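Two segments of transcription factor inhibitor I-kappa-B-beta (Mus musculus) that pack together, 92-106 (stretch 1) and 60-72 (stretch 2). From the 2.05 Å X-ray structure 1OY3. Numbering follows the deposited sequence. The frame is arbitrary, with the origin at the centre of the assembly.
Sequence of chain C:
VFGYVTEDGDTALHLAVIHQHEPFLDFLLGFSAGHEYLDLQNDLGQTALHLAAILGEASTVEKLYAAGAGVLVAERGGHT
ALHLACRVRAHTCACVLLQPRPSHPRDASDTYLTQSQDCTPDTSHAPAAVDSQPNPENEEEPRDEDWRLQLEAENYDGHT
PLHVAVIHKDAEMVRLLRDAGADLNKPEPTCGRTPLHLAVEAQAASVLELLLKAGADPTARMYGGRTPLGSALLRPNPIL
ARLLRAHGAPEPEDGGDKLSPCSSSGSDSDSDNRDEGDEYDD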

ATOM      1  N   THR C  92     -14.480  11.652   9.974  1.00 11.58           N
ATOM      2  CA  THR C  92     -15.504  11.290  10.937  1.00 12.92           C
ATOM      3  C   THR C  92     -15.593   9.767  11.137  1.00 12.78           C
ATOM      4  O   THR C  92     -15.820   9.291  12.247  1.00 16.45           O
ATOM      5  CB  THR C  92     -16.877  11.879  10.528  1.00 15.63           C
ATOM      6  OG1 THR C  92     -17.178  11.523   9.175  1.00 15.04           O
ATOM      7  CG2 THR C  92     -16.854  13.388  10.647  1.00 15.80           C
ATOM      8  N   CYS C  93     -15.399   9.000  10.070  1.00 15.01           N
ATOM      9  CA  CYS C  93     -15.433   7.537  10.179  1.00 10.30           C
ATOM     10  C   CYS C  93     -14.301   7.035  11.080  1.00 14.58           C
ATOM     11  O   CYS C  93     -14.498   6.141  11.921  1.00 10.09           O
ATOM     12  CB  CYS C  93     -15.290   6.908   8.802  1.00 16.30           C
ATOM     13  SG  CYS C  93     -16.727   7.124   7.724  1.00 19.05           S
ATOM     14  N   ALA C  94     -13.115   7.614  10.907  1.00 13.30           N
ATOM     15  CA  ALA C  94     -11.961   7.210  11.701  1.00 19.95           C
ATOM     16  C   ALA C  94     -12.249   7.479  13.169  1.00 19.91           C
ATOM     17  O   ALA C  94     -11.871   6.705  14.042  1.00 22.62           O
ATOM     18  CB  ALA C  94     -10.709   7.991  11.261  1.00 10.13           C
ATOM     19  N   CYS C  95     -12.919   8.599  13.416  1.00 20.06           N
ATOM     20  CA  CYS C  95     -13.275   9.024  14.759  1.00 22.77           C
ATOM     21  C   CYS C  95     -14.209   8.005  15.443  1.00 21.06           C
ATOM     22  O   CYS C  95     -14.035   7.659  16.620  1.00 17.15           O
ATOM     23  CB  CYS C  95     -13.920  10.405  14.663  1.00 23.88           C
ATOM     24  SG  CYS C  95     -14.129  11.216  16.223  1.00 40.66           S
ATOM     25  N   VAL C  96     -15.195   7.525  14.697  1.00 19.37           N
ATOM     26  CA  VAL C  96     -16.128   6.523  15.206  1.00 17.50           C
ATOM     27  C   VAL C  96     -15.357   5.256  15.591  1.00 18.30           C
ATOM     28  O   VAL C  96     -15.608   4.648  16.632  1.00 21.41           O
ATOM     29  CB  VAL C  96     -17.173   6.127  14.132  1.00 20.27           C
ATOM     30  CG1 VAL C  96     -18.002   4.971  14.629  1.00  7.97           C
ATOM     31  CG2 VAL C  96     -18.056   7.328  13.780  1.00 17.06           C
ATOM     32  N   LEU C  97     -14.416   4.857  14.742  1.00 18.95           N
ATOM     33  CA  LEU C  97     -13.641   3.652  14.997  1.00 18.17           C
ATOM     34  C   LEU C  97     -12.619   3.780  16.117  1.00 17.89           C
ATOM     35  O   LEU C  97     -12.399   2.827  16.866  1.00 14.09           O
ATOM     36  CB  LEU C  97     -12.919   3.200  13.727  1.00 13.91           C
ATOM     37  CG  LEU C  97     -13.781   2.731  12.549  1.00 16.48           C
ATOM     38  CD1 LEU C  97     -12.883   2.455  11.357  1.00 13.23           C
ATOM     39  CD2 LEU C  97     -14.580   1.483  12.935  1.00 12.78           C
ATOM     40  N   LEU C  98     -12.009   4.958  16.225  1.00 16.84           N
ATOM     41  CA  LEU C  98     -10.969   5.215  17.215  1.00 18.95           C
ATOM     42  C   LEU C  98     -11.414   5.454  18.668  1.00 15.58           C
ATOM     43  O   LEU C  98     -11.034   6.448  19.285  1.00 10.66           O
ATOM     44  CB  LEU C  98     -10.113   6.391  16.730  1.00 19.64           C
ATOM     45  CG  LEU C  98      -9.393   6.132  15.397  1.00 18.32           C
ATOM     46  CD1 LEU C  98      -8.811   7.423  14.857  1.00 24.82           C
ATOM     47  CD2 LEU C  98      -8.313   5.091  15.595  1.00 20.16           C
ATOM     48  N   GLN C  99     -12.211   4.535  19.200  1.00 17.04           N
ATOM     49  CA  GLN C  99     -12.706   4.607  20.579  1.00 16.89           C
ATOM     50  C   GLN C  99     -13.374   3.279  20.893  1.00 18.25           C
ATOM     51  O   GLN C  99     -13.625   2.492  19.992  1.00 17.47           O
ATOM     52  CB  GLN C  99     -13.723   5.745  20.738  1.00 21.16           C
ATOM     53  CG  GLN C  99     -15.003   5.585  19.930  1.00 15.24           C
ATOM     54  CD  GLN C  99     -15.873   6.845  19.947  1.00 16.98           C
ATOM     55  OE1 GLN C  99     -15.915   7.600  18.973  1.00 17.16           O
ATOM     56  NE2 GLN C  99     -16.557   7.077  21.055  1.00 13.38           N
ATOM     57  N   PRO C 100     -13.658   3.011  22.177  1.00 16.44           N
ATOM     58  CA  PRO C 100     -14.302   1.751  22.540  1.00 17.95           C
ATOM     59  C   PRO C 100     -15.619   1.590  21.792  1.00 17.37           C
ATOM     60  O   PRO C 100     -16.393   2.533  21.685  1.00 16.41           O
ATOM     61  CB  PRO C 100     -14.508   1.895  24.045  1.00 17.56           C
ATOM     62  CG  PRO C 100     -13.338   2.749  24.454  1.00 19.73           C
ATOM     63  CD  PRO C 100     -13.312   3.792  23.377  1.00 18.50           C
ATOM     64  N   ARG C 101     -15.858   0.397  21.268  1.00 20.52           N
ATOM     65  CA  ARG C 101     -17.085   0.107  20.541  1.00 18.10           C
ATOM     66  C   ARG C 101     -18.315   0.586  21.319  1.00 23.62           C
ATOM     67  O   ARG C 101     -18.332   0.557  22.546  1.00 23.52           O
ATOM     68  CB  ARG C 101     -17.190  -1.402  20.284  1.00 21.42           C
ATOM     69  CG  ARG C 101     -18.535  -1.839  19.729  1.00 26.48           C
ATOM     70  CD  ARG C 101     -18.656  -3.348  19.574  1.00 28.35           C
ATOM     71  NE  ARG C 101     -17.993  -3.859  18.376  1.00 39.07           N
ATOM     72  CZ  ARG C 101     -16.699  -4.146  18.293  1.00 40.33           C
ATOM     73  NH1 ARG C 101     -15.905  -3.978  19.343  1.00 44.52           N
ATOM     74  NH2 ARG C 101     -16.200  -4.614  17.158  1.00 40.02           N
ATOM     75  N   PRO C 102     -19.355   1.052  20.612  1.00 24.02           N
ATOM     76  CA  PRO C 102     -20.556   1.514  21.314  1.00 29.21           C
ATOM     77  C   PRO C 102     -21.136   0.395  22.179  1.00 38.13           C
ATOM     78  O   PRO C 102     -21.082  -0.778  21.807  1.00 36.59           O
ATOM     79  CB  PRO C 102     -21.503   1.886  20.180  1.00 27.05           C
ATOM     80  CG  PRO C 102     -20.560   2.351  19.092  1.00 22.08           C
ATOM     81  CD  PRO C 102     -19.444   1.318  19.164  1.00 19.63           C
ATOM     82  N   SER C 103     -21.694   0.757  23.329  1.00 45.85           N
ATOM     83  CA  SER C 103     -22.291  -0.236  24.215  1.00 53.27           C
ATOM     84  C   SER C 103     -23.637  -0.675  23.641  1.00 58.52           C
ATOM     85  O   SER C 103     -24.507   0.159  23.383  1.00 61.68           O
ATOM     86  CB  SER C 103     -22.488   0.353  25.613  1.00 53.83           C
ATOM     87  OG  SER C 103     -23.048  -0.605  26.490  1.00 53.59           O
ATOM     88  N   HIS C 104     -23.800  -1.981  23.440  1.00 61.60           N
ATOM     89  CA  HIS C 104     -25.035  -2.536  22.888  1.00 66.28           C
ATOM     90  C   HIS C 104     -25.242  -2.064  21.447  1.00 70.04           C
ATOM     91  O   HIS C 104     -24.785  -0.982  21.064  1.00 69.11           O
ATOM     92  CB  HIS C 104     -26.237  -2.129  23.753  1.00 64.37           C
ATOM     93  N   PRO C 105     -25.921  -2.882  20.625  1.00 73.12           N
ATOM     94  CA  PRO C 105     -26.183  -2.538  19.224  1.00 75.75           C
ATOM     95  C   PRO C 105     -27.181  -1.388  19.086  1.00 79.19           C
ATOM     96  O   PRO C 105     -26.828  -0.219  19.244  1.00 80.45           O
ATOM     97  CB  PRO C 105     -26.730  -3.842  18.643  1.00 74.32           C
ATOM     98  CG  PRO C 105     -26.101  -4.891  19.499  1.00 73.29           C
ATOM     99  CD  PRO C 105     -26.248  -4.296  20.873  1.00 74.25           C
ATOM    100  N   ARG C 106     -28.431  -1.733  18.796  1.00 83.23           N
ATOM    101  CA  ARG C 106     -29.486  -0.744  18.623  1.00 86.78           C
ATOM    102  C   ARG C 106     -30.862  -1.404  18.729  1.00 89.33           C
ATOM    103  O   ARG C 106     -31.338  -2.015  17.772  1.00 89.43           O
ATOM    104  CB  ARG C 106     -29.338  -0.066  17.257  1.00 86.80           C
ATOM    105  CG  ARG C 106     -30.423   0.944  16.917  1.00 89.37           C
ATOM    106  CD  ARG C 106     -30.302   2.204  17.755  1.00 90.74           C
ATOM    107  NE  ARG C 106     -30.533   1.949  19.172  1.00 92.39           N
ATOM    108  CZ  ARG C 106     -30.352   2.852  20.130  1.00 93.67           C
ATOM    109  NH1 ARG C 106     -29.935   4.075  19.820  1.00 93.51           N
ATOM    110  NH2 ARG C 106     -30.584   2.532  21.398  1.00 93.40           N
TER
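Stretch 2 60-72: TVEKLYAAGAGVL

The most unusual feature of this contact is a tyrosine ring held between a leucine and the backbone of an arginine. Tyr65 of stretch 2 has Leu97 CD2 over one face of its ring and Arg101 CA over the opposite face, the latter a CH-pi contact 3.9 Å from Arg101 CA to the centroid of the Tyr65 ring. Its chi1 of -169° (t) carries the ring across to stretch 1, where Tyr65 OH donates a hydrogen bond to Gln99 O at 2.7 Å. A tyrosine suits this place because its flat faces accept aliphatic neighbours while the hydroxyl at its tip satisfies a carbonyl of a chain that has left its helix.

Stretch 2 opens inside a helix that began earlier in the chain, and this helix runs nearly parallel to the helix of stretch 1 that ends at Leu97. The N-to-C directions differ by 20° (signed crossing angle -20°), and the axes approach to 9.3 Å. Val61 points toward stretch 1 and fills the space between the helices: Val61 CG2 lies 3.8 Å from Cys93 SG, and Val61 CG1 lies 3.8 Å from Leu97 CD2 and 4.0 Å from Val96 CG1. A compact branched side chain can meet all three neighbours at once. Beside it, Glu62 lends its backbone and the aliphatic base of its side chain, with Glu62 CA 3.7 Å from Val96 CG1, and its carboxylate can remain at the exposed margin.

Ala66, one turn beyond Glu62, is small enough to let the loop of stretch 1 come close; Ala66 CB packs 3.8 Å from Pro102 CB, while Pro102 CD rests 3.6 Å from Tyr65 CD1. A water donates hydrogen bonds to both Ala66 O (2.7 Å) and Pro102 O (2.9 Å), joining the two backbones.

The helix closes in a Schellman motif, with Gly68 at phi 101°, psi 18°. There a CB would be jammed against the preceding carbonyl oxygen, so glycine fits the turn. Arg101 reaches along this end of the helix: Arg101 NH2 donates to Ala69 O at 3.0 Å, and Arg101 NE makes a weak hydrogen bond to Tyr65 O at 2.8 Å. Its guanidinium also lies with one face against the tyrosine, Arg101 CZ being 3.7 Å from Tyr65 CE2. Beyond the turn the chain is extended through Ala69 and Gly70, and Val71 then points back toward stretch 1, placing Val71 CG2 3.8 Å from Leu97 CD2. That leucine methyl thus serves Val61, Tyr65 and Val71 together.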

ATOM      1  N   THR C  60     -23.188   5.156   9.242  1.00 18.84           N
ATOM      2  CA  THR C  60     -23.244   3.745   8.871  1.00 17.80           C
ATOM      3  C   THR C  60     -22.113   2.936   9.512  1.00 20.18           C
ATOM      4  O   THR C  60     -22.286   1.762   9.842  1.00 18.80           O
ATOM      5  CB  THR C  60     -23.195   3.596   7.340  1.00 20.77           C
ATOM      6  OG1 THR C  60     -24.282   4.337   6.769  1.00 16.58           O
ATOM      7  CG2 THR C  60     -23.303   2.123   6.933  1.00 20.70           C
ATOM      8  N   VAL C  61     -20.963   3.571   9.713  1.00 14.86           N
ATOM      9  CA  VAL C  61     -19.846   2.885  10.322  1.00 10.84           C
ATOM     10  C   VAL C  61     -20.150   2.592  11.790  1.00 14.29           C
ATOM     11  O   VAL C  61     -19.756   1.543  12.308  1.00 10.82           O
ATOM     12  CB  VAL C  61     -18.541   3.716  10.202  1.00  9.96           C
ATOM     13  CG1 VAL C  61     -17.463   3.144  11.119  1.00  5.26           C
ATOM     14  CG2 VAL C  61     -18.059   3.702   8.739  1.00  7.12           C
ATOM     15  N   GLU C  62     -20.864   3.500  12.455  1.00 17.58           N
ATOM     16  CA  GLU C  62     -21.205   3.307  13.862  1.00 15.13           C
ATOM     17  C   GLU C  62     -22.168   2.143  14.058  1.00 18.22           C
ATOM     18  O   GLU C  62     -22.009   1.348  14.984  1.00 19.27           O
ATOM     19  CB  GLU C  62     -21.811   4.589  14.457  1.00 21.30           C
ATOM     20  CG  GLU C  62     -22.289   4.454  15.909  1.00 20.71           C
ATOM     21  CD  GLU C  62     -22.721   5.782  16.523  1.00 16.35           C
ATOM     22  OE1 GLU C  62     -23.406   6.561  15.828  1.00 18.01           O
ATOM     23  OE2 GLU C  62     -22.381   6.046  17.697  1.00 12.70           O
ATOM     24  N   LYS C  63     -23.171   2.047  13.190  1.00 10.62           N
ATOM     25  CA  LYS C  63     -24.152   0.969  13.296  1.00 14.23           C
ATOM     26  C   LYS C  63     -23.443  -0.364  13.197  1.00 13.79           C
ATOM     27  O   LYS C  63     -23.615  -1.241  14.047  1.00 17.08           O
ATOM     28  CB  LYS C  63     -25.188   1.084  12.185  1.00 11.36           C
ATOM     29  CG  LYS C  63     -26.040   2.326  12.267  1.00 14.16           C
ATOM     30  CD  LYS C  63     -27.106   2.287  11.183  1.00 18.87           C
ATOM     31  CE  LYS C  63     -28.014   3.490  11.255  1.00 18.50           C
ATOM     32  NZ  LYS C  63     -28.959   3.452  10.113  1.00 27.59           N
ATOM     33  N   LEU C  64     -22.622  -0.503  12.161  1.00 14.60           N
ATOM     34  CA  LEU C  64     -21.865  -1.726  11.946  1.00 15.84           C
ATOM     35  C   LEU C  64     -20.936  -1.976  13.127  1.00 19.77           C
ATOM     36  O   LEU C  64     -20.850  -3.101  13.632  1.00 20.14           O
ATOM     37  CB  LEU C  64     -21.073  -1.627  10.627  1.00 13.51           C
ATOM     38  CG  LEU C  64     -22.002  -1.510   9.414  1.00 16.57           C
ATOM     39  CD1 LEU C  64     -21.237  -1.122   8.151  1.00 16.76           C
ATOM     40  CD2 LEU C  64     -22.724  -2.847   9.228  1.00 20.75           C
ATOM     41  N   TYR C  65     -20.264  -0.924  13.587  1.00 16.60           N
ATOM     42  CA  TYR C  65     -19.333  -1.042  14.713  1.00 15.95           C
ATOM     43  C   TYR C  65     -20.109  -1.399  15.993  1.00 18.79           C
ATOM     44  O   TYR C  65     -19.712  -2.282  16.758  1.00 20.44           O
ATOM     45  CB  TYR C  65     -18.577   0.287  14.899  1.00 16.33           C
ATOM     46  CG  TYR C  65     -17.394   0.257  15.859  1.00 12.38           C
ATOM     47  CD1 TYR C  65     -17.008   1.417  16.536  1.00 12.27           C
ATOM     48  CD2 TYR C  65     -16.635  -0.899  16.058  1.00 14.40           C
ATOM     49  CE1 TYR C  65     -15.913   1.431  17.376  1.00 13.34           C
ATOM     50  CE2 TYR C  65     -15.510  -0.893  16.907  1.00  5.50           C
ATOM     51  CZ  TYR C  65     -15.166   0.281  17.557  1.00 11.60           C
ATOM     52  OH  TYR C  65     -14.053   0.332  18.377  1.00 15.22           O
ATOM     53  N   ALA C  66     -21.224  -0.713  16.207  1.00 20.53           N
ATOM     54  CA  ALA C  66     -22.061  -0.939  17.375  1.00 18.08           C
ATOM     55  C   ALA C  66     -22.578  -2.370  17.365  1.00 20.00           C
ATOM     56  O   ALA C  66     -22.678  -3.005  18.415  1.00 15.97           O
ATOM     57  CB  ALA C  66     -23.238   0.045  17.381  1.00 13.77           C
ATOM     58  N   ALA C  67     -22.902  -2.861  16.167  1.00 19.04           N
ATOM     59  CA  ALA C  67     -23.420  -4.212  15.977  1.00 17.03           C
ATOM     60  C   ALA C  67     -22.368  -5.286  16.185  1.00 20.87           C
ATOM     61  O   ALA C  67     -22.691  -6.471  16.209  1.00 24.40           O
ATOM     62  CB  ALA C  67     -24.024  -4.348  14.579  1.00 14.55           C
ATOM     63  N   GLY C  68     -21.107  -4.885  16.310  1.00 20.36           N
ATOM     64  CA  GLY C  68     -20.058  -5.863  16.536  1.00 18.00           C
ATOM     65  C   GLY C  68     -19.205  -6.262  15.342  1.00 18.19           C
ATOM     66  O   GLY C  68     -18.539  -7.297  15.383  1.00 16.96           O
ATOM     67  N   ALA C  69     -19.211  -5.451  14.284  1.00 15.77           N
ATOM     68  CA  ALA C  69     -18.414  -5.748  13.099  1.00 17.26           C
ATOM     69  C   ALA C  69     -16.919  -5.724  13.456  1.00 20.09           C
ATOM     70  O   ALA C  69     -16.466  -4.850  14.205  1.00 20.70           O
ATOM     71  CB  ALA C  69     -18.716  -4.719  12.006  1.00 15.59           C
ATOM     72  N   GLY C  70     -16.175  -6.696  12.935  1.00 23.69           N
ATOM     73  CA  GLY C  70     -14.742  -6.786  13.178  1.00 24.83           C
ATOM     74  C   GLY C  70     -13.998  -5.597  12.595  1.00 24.40           C
ATOM     75  O   GLY C  70     -14.163  -5.253  11.430  1.00 28.46           O
ATOM     76  N   VAL C  71     -13.155  -4.974  13.403  1.00 25.73           N
ATOM     77  CA  VAL C  71     -12.439  -3.792  12.958  1.00 25.11           C
ATOM     78  C   VAL C  71     -11.019  -4.068  12.446  1.00 24.82           C
ATOM     79  O   VAL C  71     -10.345  -3.169  11.947  1.00 25.91           O
ATOM     80  CB  VAL C  71     -12.408  -2.748  14.101  1.00 22.85           C
ATOM     81  CG1 VAL C  71     -11.338  -3.104  15.123  1.00 20.60           C
ATOM     82  CG2 VAL C  71     -12.200  -1.381  13.541  1.00 29.51           C
ATOM     83  N   LEU C  72     -10.567  -5.308  12.569  1.00 22.20           N
ATOM     84  CA  LEU C  72      -9.229  -5.674  12.111  1.00 24.35           C
ATOM     85  C   LEU C  72      -9.265  -6.462  10.815  1.00 21.86           C
ATOM     86  O   LEU C  72      -8.228  -6.691  10.200  1.00 24.97           O
ATOM     87  CB  LEU C  72      -8.492  -6.491  13.181  1.00 18.48           C
ATOM     88  CG  LEU C  72      -8.166  -5.762  14.485  1.00 27.47           C
ATOM     89  CD1 LEU C  72      -7.302  -6.652  15.359  1.00 21.56           C
ATOM     90  CD2 LEU C  72      -7.428  -4.466  14.189  1.00 27.22           C
TER
HETATM   91  O   HOH W   1     -22.357  -3.213  21.053  1.00 36.73           O